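Local structure of pectinesterase (Sitophilus oryzae, 4PMH) at residues A[149-163]-A[178-192]. The protein hydrolyses the methyl esters of pectin, releasing methanol and polygalacturonate, and probably helps the rice weevil digest plant cell walls. Sequence-based numbering, arbitrary orientation.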
ATOM      1  N   SER A 149       5.470 -10.486   7.638  1.00 13.22           N
ATOM      2  CA  SER A 149       6.675  -9.759   7.269  1.00 12.74           C
ATOM      3  C   SER A 149       6.543  -8.244   7.541  1.00 12.75           C
ATOM      4  O   SER A 149       7.530  -7.512   7.417  1.00 12.98           O
ATOM      5  CB  SER A 149       7.028 -10.011   5.808  1.00 12.65           C
ATOM      6  OG  SER A 149       6.219  -9.229   4.932  1.00 13.17           O
ATOM      7  N   THR A 150       5.339  -7.793   7.917  1.00 12.00           N
ATOM      8  CA  THR A 150       5.026  -6.361   7.969  1.00 11.77           C
ATOM      9  C   THR A 150       5.788  -5.656   9.061  1.00 11.55           C
ATOM     10  O   THR A 150       5.760  -6.093  10.211  1.00 10.99           O
ATOM     11  CB  THR A 150       3.519  -6.100   8.175  1.00 11.79           C
ATOM     12  OG1 THR A 150       2.773  -6.624   7.072  1.00 11.59           O
ATOM     13  CG2 THR A 150       3.240  -4.601   8.283  1.00 11.90           C
ATOM     14  N   VAL A 151       6.450  -4.559   8.707  1.00 11.43           N
ATOM     15  CA  VAL A 151       7.182  -3.738   9.690  1.00 11.97           C
ATOM     16  C   VAL A 151       6.248  -2.841  10.535  1.00 11.59           C
ATOM     17  O   VAL A 151       6.351  -2.819  11.758  1.00 11.58           O
ATOM     18  CB  VAL A 151       8.312  -2.925   9.007  1.00 12.13           C
ATOM     19  CG1 VAL A 151       8.941  -1.916   9.955  1.00 12.60           C
ATOM     20  CG2 VAL A 151       9.353  -3.874   8.435  1.00 12.74           C
ATOM     21  N   PHE A 152       5.316  -2.158   9.881  1.00 11.55           N
ATOM     22  CA  PHE A 152       4.312  -1.313  10.541  1.00 11.53           C
ATOM     23  C   PHE A 152       2.911  -1.839  10.151  1.00 11.66           C
ATOM     24  O   PHE A 152       2.498  -1.746   8.993  1.00 11.02           O
ATOM     25  CB  PHE A 152       4.528   0.118  10.053  1.00 11.54           C
ATOM     26  CG  PHE A 152       4.000   1.202  10.958  1.00 11.67           C
ATOM     27  CD1 PHE A 152       2.636   1.342  11.197  1.00 11.91           C
ATOM     28  CD2 PHE A 152       4.864   2.169  11.464  1.00 11.62           C
ATOM     29  CE1 PHE A 152       2.159   2.381  11.994  1.00 11.82           C
ATOM     30  CE2 PHE A 152       4.397   3.217  12.243  1.00 12.12           C
ATOM     31  CZ  PHE A 152       3.032   3.324  12.503  1.00 12.21           C
ATOM     32  N   TRP A 153       2.181  -2.387  11.130  1.00 12.47           N
ATOM     33  CA  TRP A 153       0.966  -3.162  10.893  1.00 12.92           C
ATOM     34  C   TRP A 153      -0.222  -2.486  11.595  1.00 12.88           C
ATOM     35  O   TRP A 153      -0.280  -2.448  12.812  1.00 12.37           O
ATOM     36  CB  TRP A 153       1.160  -4.577  11.438  1.00 14.00           C
ATOM     37  CG  TRP A 153       0.135  -5.597  10.996  1.00 15.87           C
ATOM     38  CD1 TRP A 153      -1.117  -5.367  10.486  1.00 16.38           C
ATOM     39  CD2 TRP A 153       0.275  -7.018  11.075  1.00 17.35           C
ATOM     40  NE1 TRP A 153      -1.751  -6.556  10.223  1.00 16.60           N
ATOM     41  CE2 TRP A 153      -0.917  -7.586  10.581  1.00 17.54           C
ATOM     42  CE3 TRP A 153       1.308  -7.867  11.495  1.00 19.19           C
ATOM     43  CZ2 TRP A 153      -1.101  -8.959  10.486  1.00 19.69           C
ATOM     44  CZ3 TRP A 153       1.120  -9.235  11.418  1.00 19.62           C
ATOM     45  CH2 TRP A 153      -0.073  -9.772  10.909  1.00 20.05           C
ATOM     46  N   VAL A 154      -1.152  -1.941  10.815  1.00 13.09           N
ATOM     47  CA  VAL A 154      -2.262  -1.161  11.363  1.00 13.68           C
ATOM     48  C   VAL A 154      -3.551  -1.962  11.234  1.00 14.06           C
ATOM     49  O   VAL A 154      -4.021  -2.191  10.120  1.00 13.46           O
ATOM     50  CB  VAL A 154      -2.434   0.172  10.615  1.00 13.78           C
ATOM     51  CG1 VAL A 154      -3.563   0.993  11.227  1.00 14.48           C
ATOM     52  CG2 VAL A 154      -1.141   0.957  10.611  1.00 13.94           C
ATOM     53  N   LYS A 155      -4.097  -2.380  12.378  1.00 15.28           N
ATOM     54  CA  LYS A 155      -5.391  -3.047  12.483  1.00 16.58           C
ATOM     55  C   LYS A 155      -6.428  -2.221  13.241  1.00 16.75           C
ATOM     56  O   LYS A 155      -7.405  -2.782  13.700  1.00 18.24           O
ATOM     57  CB  LYS A 155      -5.227  -4.395  13.204  1.00 18.17           C
ATOM     58  CG  LYS A 155      -4.460  -5.415  12.388  1.00 20.43           C
ATOM     59  CD  LYS A 155      -4.212  -6.713  13.151  1.00 22.34           C
ATOM     60  CE  LYS A 155      -5.349  -7.716  12.990  1.00 25.32           C
ATOM     61  NZ  LYS A 155      -5.328  -8.414  11.676  1.00 26.44           N
ATOM     62  N   ALA A 156      -6.220  -0.917  13.399  1.00 15.89           N
ATOM     63  CA  ALA A 156      -7.195  -0.062  14.046  1.00 15.30           C
ATOM     64  C   ALA A 156      -7.637   1.000  13.059  1.00 15.20           C
ATOM     65  O   ALA A 156      -6.848   1.441  12.229  1.00 14.82           O
ATOM     66  CB  ALA A 156      -6.599   0.606  15.286  1.00 15.30           C
ATOM     67  N   PRO A 157      -8.909   1.418  13.142  1.00 15.56           N
ATOM     68  CA  PRO A 157      -9.382   2.521  12.305  1.00 14.57           C
ATOM     69  C   PRO A 157      -8.851   3.865  12.764  1.00 13.01           C
ATOM     70  O   PRO A 157      -8.408   3.998  13.887  1.00 13.13           O
ATOM     71  CB  PRO A 157     -10.911   2.473  12.467  1.00 15.11           C
ATOM     72  CG  PRO A 157     -11.150   1.769  13.747  1.00 15.59           C
ATOM     73  CD  PRO A 157      -9.987   0.829  13.964  1.00 15.53           C
ATOM     74  N   ALA A 158      -8.868   4.853  11.878  1.00 12.22           N
ATOM     75  CA  ALA A 158      -8.619   6.243  12.283  1.00 12.43           C
ATOM     76  C   ALA A 158      -7.159   6.593  12.619  1.00 11.52           C
ATOM     77  O   ALA A 158      -6.876   7.645  13.211  1.00 10.44           O
ATOM     78  CB  ALA A 158      -9.507   6.591  13.479  1.00 13.05           C
ATOM     79  N   VAL A 159      -6.235   5.707  12.256  1.00 11.18           N
ATOM     80  CA  VAL A 159      -4.842   5.962  12.469  1.00 11.42           C
ATOM     81  C   VAL A 159      -4.320   6.935  11.421  1.00 10.88           C
ATOM     82  O   VAL A 159      -4.629   6.804  10.228  1.00 10.42           O
ATOM     83  CB  VAL A 159      -4.011   4.655  12.381  1.00 11.69           C
ATOM     84  CG1 VAL A 159      -2.539   4.970  12.451  1.00 12.06           C
ATOM     85  CG2 VAL A 159      -4.412   3.715  13.493  1.00 11.73           C
ATOM     86  N   GLN A 160      -3.506   7.883  11.883  1.00 10.66           N
ATOM     87  CA  GLN A 160      -2.767   8.791  11.037  1.00 11.27           C
ATOM     88  C   GLN A 160      -1.258   8.473  11.170  1.00 11.77           C
ATOM     89  O   GLN A 160      -0.739   8.335  12.290  1.00 11.84           O
ATOM     90  CB  GLN A 160      -3.048  10.253  11.443  1.00 11.70           C
ATOM     91  CG  GLN A 160      -4.515  10.668  11.326  1.00 11.72           C
ATOM     92  CD  GLN A 160      -4.755  12.118  11.730  1.00 12.02           C
ATOM     93  OE1 GLN A 160      -3.940  12.727  12.435  1.00 12.68           O
ATOM     94  NE2 GLN A 160      -5.889  12.663  11.323  1.00 12.52           N
ATOM     95  N   ILE A 161      -0.573   8.324  10.032  1.00 12.16           N
ATOM     96  CA  ILE A 161       0.867   8.079  10.002  1.00 12.53           C
ATOM     97  C   ILE A 161       1.474   9.245   9.243  1.00 12.74           C
ATOM     98  O   ILE A 161       1.090   9.498   8.104  1.00 12.54           O
ATOM     99  CB  ILE A 161       1.218   6.749   9.280  1.00 13.21           C
ATOM    100  CG1 ILE A 161       0.607   5.549   9.990  1.00 13.59           C
ATOM    101  CG2 ILE A 161       2.726   6.576   9.229  1.00 13.57           C
ATOM    102  CD1 ILE A 161       0.775   4.238   9.216  1.00 14.54           C
ATOM    103  N   VAL A 162       2.404   9.962   9.865  1.00 12.42           N
ATOM    104  CA  VAL A 162       2.820  11.272   9.357  1.00 12.25           C
ATOM    105  C   VAL A 162       4.319  11.452   9.493  1.00 12.11           C
ATOM    106  O   VAL A 162       4.889  11.074  10.512  1.00 11.70           O
ATOM    107  CB  VAL A 162       2.136  12.388  10.165  1.00 12.56           C
ATOM    108  CG1 VAL A 162       2.460  13.768   9.597  1.00 12.94           C
ATOM    109  CG2 VAL A 162       0.644  12.142  10.230  1.00 13.05           C
ATOM    110  N   ASN A 163       4.948  12.036   8.472  1.00 12.23           N
ATOM    111  CA  ASN A 163       6.332  12.499   8.574  1.00 12.40           C
ATOM    112  C   ASN A 163       7.316  11.427   9.081  1.00 12.16           C
ATOM    113  O   ASN A 163       8.072  11.636  10.006  1.00 12.01           O
ATOM    114  CB  ASN A 163       6.398  13.753   9.467  1.00 13.54           C
ATOM    115  CG  ASN A 163       7.732  14.482   9.358  1.00 14.74           C
ATOM    116  OD1 ASN A 163       8.338  14.514   8.294  1.00 17.23           O
ATOM    117  ND2 ASN A 163       8.180  15.075  10.449  1.00 16.02           N
ATOM    118  N   ALA A 178       8.235  -8.729   1.147  1.00 15.62           N
ATOM    119  CA  ALA A 178       8.560  -8.093   2.424  1.00 14.35           C
ATOM    120  C   ALA A 178       7.805  -6.773   2.581  1.00 13.92           C
ATOM    121  O   ALA A 178       8.116  -5.785   1.927  1.00 13.25           O
ATOM    122  CB  ALA A 178      10.060  -7.864   2.538  1.00 14.34           C
ATOM    123  N   VAL A 179       6.847  -6.764   3.496  1.00 13.09           N
ATOM    124  CA  VAL A 179       5.921  -5.659   3.625  1.00 13.02           C
ATOM    125  C   VAL A 179       6.486  -4.600   4.566  1.00 12.55           C
ATOM    126  O   VAL A 179       6.974  -4.904   5.640  1.00 12.48           O
ATOM    127  CB  VAL A 179       4.529  -6.123   4.137  1.00 12.20           C
ATOM    128  CG1 VAL A 179       3.596  -4.922   4.343  1.00 12.27           C
ATOM    129  CG2 VAL A 179       3.910  -7.110   3.161  1.00 12.38           C
ATOM    130  N   ALA A 180       6.386  -3.351   4.143  1.00 12.49           N
ATOM    131  CA  ALA A 180       6.778  -2.224   4.978  1.00 12.35           C
ATOM    132  C   ALA A 180       5.591  -1.767   5.787  1.00 12.20           C
ATOM    133  O   ALA A 180       5.625  -1.832   7.011  1.00 12.74           O
ATOM    134  CB  ALA A 180       7.346  -1.078   4.150  1.00 12.62           C
ATOM    135  N   LEU A 181       4.543  -1.306   5.105  1.00 12.20           N
ATOM    136  CA  LEU A 181       3.295  -0.917   5.750  1.00 11.92           C
ATOM    137  C   LEU A 181       2.150  -1.831   5.304  1.00 12.26           C
ATOM    138  O   LEU A 181       2.009  -2.153   4.101  1.00 12.06           O
ATOM    139  CB  LEU A 181       2.966   0.544   5.422  1.00 12.12           C
ATOM    140  CG  LEU A 181       1.663   1.141   5.924  1.00 12.31           C
ATOM    141  CD1 LEU A 181       1.671   1.158   7.447  1.00 13.15           C
ATOM    142  CD2 LEU A 181       1.384   2.550   5.403  1.00 12.42           C
ATOM    143  N   GLN A 182       1.338  -2.247   6.278  1.00 12.56           N
ATOM    144  CA  GLN A 182       0.091  -2.966   6.018  1.00 12.92           C
ATOM    145  C   GLN A 182      -1.064  -2.295   6.737  1.00 13.30           C
ATOM    146  O   GLN A 182      -1.011  -2.134   7.959  1.00 12.33           O
ATOM    147  CB  GLN A 182       0.151  -4.417   6.498  1.00 12.42           C
ATOM    148  CG  GLN A 182      -1.179  -5.131   6.280  1.00 12.55           C
ATOM    149  CD  GLN A 182      -1.240  -6.540   6.823  1.00 12.80           C
ATOM    150  OE1 GLN A 182      -2.329  -7.125   6.921  1.00 12.92           O
ATOM    151  NE2 GLN A 182      -0.086  -7.106   7.152  1.00 12.77           N
ATOM    152  N   THR A 183      -2.120  -1.962   5.992  1.00 14.87           N
ATOM    153  CA  THR A 183      -3.341  -1.387   6.596  1.00 16.00           C
ATOM    154  C   THR A 183      -4.498  -2.399   6.464  1.00 16.34           C
ATOM    155  O   THR A 183      -4.723  -2.971   5.388  1.00 15.24           O
ATOM    156  CB  THR A 183      -3.735  -0.006   5.981  1.00 16.92           C
ATOM    157  OG1 THR A 183      -4.301  -0.185   4.689  1.00 17.92           O
ATOM    158  CG2 THR A 183      -2.546   0.944   5.880  1.00 17.82           C
ATOM    159  N   ASN A 184      -5.210  -2.609   7.571  1.00 17.05           N
ATOM    160  CA  ASN A 184      -6.305  -3.586   7.669  1.00 19.30           C
ATOM    161  C   ASN A 184      -7.645  -2.960   8.050  1.00 19.60           C
ATOM    162  O   ASN A 184      -8.649  -3.670   8.148  1.00 21.84           O
ATOM    163  CB  ASN A 184      -5.913  -4.619   8.717  1.00 21.84           C
ATOM    164  CG  ASN A 184      -6.874  -5.781   8.812  1.00 25.64           C
ATOM    165  OD1 ASN A 184      -7.563  -5.934   9.817  1.00 31.52           O
ATOM    166  ND2 ASN A 184      -6.881  -6.645   7.806  1.00 26.92           N
ATOM    167  N   SER A 185      -7.674  -1.646   8.240  1.00 17.83           N
ATOM    168  CA  SER A 185      -8.843  -0.969   8.777  1.00 17.80           C
ATOM    169  C   SER A 185      -9.225   0.265   7.994  1.00 16.50           C
ATOM    170  O   SER A 185      -8.518   0.688   7.096  1.00 16.10           O
ATOM    171  CB  SER A 185      -8.563  -0.523  10.206  1.00 18.88           C
ATOM    172  OG  SER A 185      -8.437  -1.639  11.042  1.00 23.67           O
ATOM    173  N   ASP A 186     -10.344   0.847   8.395  1.00 15.73           N
ATOM    174  CA  ASP A 186     -10.969   1.960   7.690  1.00 15.31           C
ATOM    175  C   ASP A 186     -10.470   3.290   8.269  1.00 15.34           C
ATOM    176  O   ASP A 186     -10.117   3.368   9.445  1.00 14.89           O
ATOM    177  CB  ASP A 186     -12.498   1.830   7.841  1.00 15.06           C
ATOM    178  CG  ASP A 186     -13.293   2.814   6.959  1.00 14.88           C
ATOM    179  OD1 ASP A 186     -12.927   3.057   5.796  1.00 13.73           O
ATOM    180  OD2 ASP A 186     -14.325   3.320   7.448  1.00 15.80           O
ATOM    181  N   GLN A 187     -10.459   4.314   7.412  1.00 14.97           N
ATOM    182  CA  GLN A 187     -10.108   5.693   7.738  1.00 16.10           C
ATOM    183  C   GLN A 187      -8.664   5.906   8.154  1.00 15.07           C
ATOM    184  O   GLN A 187      -8.375   6.712   9.044  1.00 15.71           O
ATOM    185  CB  GLN A 187     -11.090   6.280   8.771  1.00 17.49           C
ATOM    186  CG  GLN A 187     -12.525   6.121   8.310  1.00 18.98           C
ATOM    187  CD  GLN A 187     -13.536   6.695   9.259  1.00 20.98           C
ATOM    188  OE1 GLN A 187     -13.237   7.591  10.073  1.00 21.99           O
ATOM    189  NE2 GLN A 187     -14.768   6.188   9.163  1.00 23.17           N
ATOM    190  N   ILE A 188      -7.757   5.211   7.478  1.00 14.50           N
ATOM    191  CA  ILE A 188      -6.330   5.404   7.676  1.00 14.29           C
ATOM    192  C   ILE A 188      -5.814   6.539   6.792  1.00 13.99           C
ATOM    193  O   ILE A 188      -6.145   6.633   5.604  1.00 14.13           O
ATOM    194  CB  ILE A 188      -5.518   4.140   7.328  1.00 14.46           C
ATOM    195  CG1 ILE A 188      -6.129   2.902   7.968  1.00 14.88           C
ATOM    196  CG2 ILE A 188      -4.078   4.297   7.797  1.00 14.32           C
ATOM    197  CD1 ILE A 188      -6.471   3.048   9.428  1.00 14.92           C
ATOM    198  N   GLN A 189      -4.978   7.389   7.361  1.00 13.44           N
ATOM    199  CA  GLN A 189      -4.430   8.513   6.645  1.00 13.89           C
ATOM    200  C   GLN A 189      -2.915   8.426   6.743  1.00 13.51           C
ATOM    201  O   GLN A 189      -2.372   8.287   7.841  1.00 13.34           O
ATOM    202  CB  GLN A 189      -4.916   9.822   7.267  1.00 14.56           C
ATOM    203  CG  GLN A 189      -6.416  10.007   7.284  1.00 14.64           C
ATOM    204  CD  GLN A 189      -6.816  11.233   8.090  1.00 15.43           C
ATOM    205  OE1 GLN A 189      -7.197  11.126   9.246  1.00 15.81           O
ATOM    206  NE2 GLN A 189      -6.692  12.406   7.492  1.00 15.95           N
ATOM    207  N   ILE A 190      -2.242   8.486   5.600  1.00 13.26           N
ATOM    208  CA  ILE A 190      -0.776   8.455   5.541  1.00 13.04           C
ATOM    209  C   ILE A 190      -0.329   9.742   4.859  1.00 13.24           C
ATOM    210  O   ILE A 190      -0.694   9.994   3.708  1.00 13.51           O
ATOM    211  CB  ILE A 190      -0.272   7.268   4.703  1.00 13.14           C
ATOM    212  CG1 ILE A 190      -0.772   5.944   5.250  1.00 14.31           C
ATOM    213  CG2 ILE A 190       1.245   7.267   4.643  1.00 12.90           C
ATOM    214  CD1 ILE A 190      -2.216   5.652   4.947  1.00 14.81           C
ATOM    215  N   HIS A 191       0.429  10.583   5.556  1.00 13.86           N
ATOM    216  CA  HIS A 191       0.719  11.915   5.046  1.00 14.57           C
ATOM    217  C   HIS A 191       2.190  12.252   5.199  1.00 14.83           C
ATOM    218  O   HIS A 191       2.739  12.141   6.293  1.00 13.02           O
ATOM    219  CB  HIS A 191      -0.149  12.936   5.759  1.00 15.81           C
ATOM    220  CG  HIS A 191       0.105  14.354   5.351  1.00 17.51           C
ATOM    221  ND1 HIS A 191      -0.054  14.799   4.056  1.00 18.89           N
ATOM    222  CD2 HIS A 191       0.444  15.443   6.081  1.00 18.44           C
ATOM    223  CE1 HIS A 191       0.215  16.092   4.000  1.00 19.39           C
ATOM    224  NE2 HIS A 191       0.516  16.510   5.215  1.00 19.26           N
ATOM    225  N   ASN A 192       2.829  12.658   4.105  1.00 14.27           N
ATOM    226  CA  ASN A 192       4.222  13.080   4.152  1.00 15.25           C
ATOM    227  C   ASN A 192       5.135  11.957   4.657  1.00 14.60           C
ATOM    228  O   ASN A 192       5.947  12.149   5.539  1.00 14.36           O
ATOM    229  CB  ASN A 192       4.378  14.347   5.007  1.00 16.89           C
ATOM    230  CG  ASN A 192       5.748  14.999   4.847  1.00 20.08           C
ATOM    231  OD1 ASN A 192       6.332  15.018   3.751  1.00 22.31           O
ATOM    232  ND2 ASN A 192       6.277  15.529   5.947  1.00 21.30           N
TER
HETATM  233  O   HOH W   1       8.388  17.090   7.146  1.00 36.24           O
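Strands 152-154 and 181-183 run parallel with axes 4.9 Å apart and 5° between them, and beyond the turn strands 160-162 and 188-191 repeat this pairing in the same register, F152 beside L181 and I161 beside I190. V154 N meets Q182 O at 2.9 Å in a nearly straight bond. On the face of W153, the Q182 carboxamide lies alongside the indole, planes 26° apart, its NE2 3.5 Å above the ring toward the rim. Q182 is stretched out, with CG trans to its own N (chi1 177°), which carries NE2 to T150 OG1 at 2.9 Å, almost within the amide plane; OE1 is taken by S206 OG, so both ends of the amide are held. Replacing W153 with an alanine would probably strip one face of the Q182 amide of its indole cover and open a gap toward helix 131-138. Between the two sheets, L181 CD1 meets I161 CD1 end to end at 3.7 Å and also F152 CD1, while I188 CD1 faces V154 CG1 at 4.0 Å. On the sheet face that also bears V162 and H191, Q160 NE2 donates a hydrogen bond to Q189 OE1 at 2.9 Å from well above the carbonyl plane, the two amides steeply turned; Q160 OE1 turns to T90. N163 OD1 and N192 ND2 share a bridging water, and N163 ND2 bonds to the carbonyl oxygens of G93 and G95. In-register stacking of successive turns, with aliphatic side chains inside and matching glutamines and asparagines in file, identifies two neighbouring coils of the right-handed parallel beta-helix of pectin methylesterases; V179 lies beside D200, the proton donor inferred by similarity.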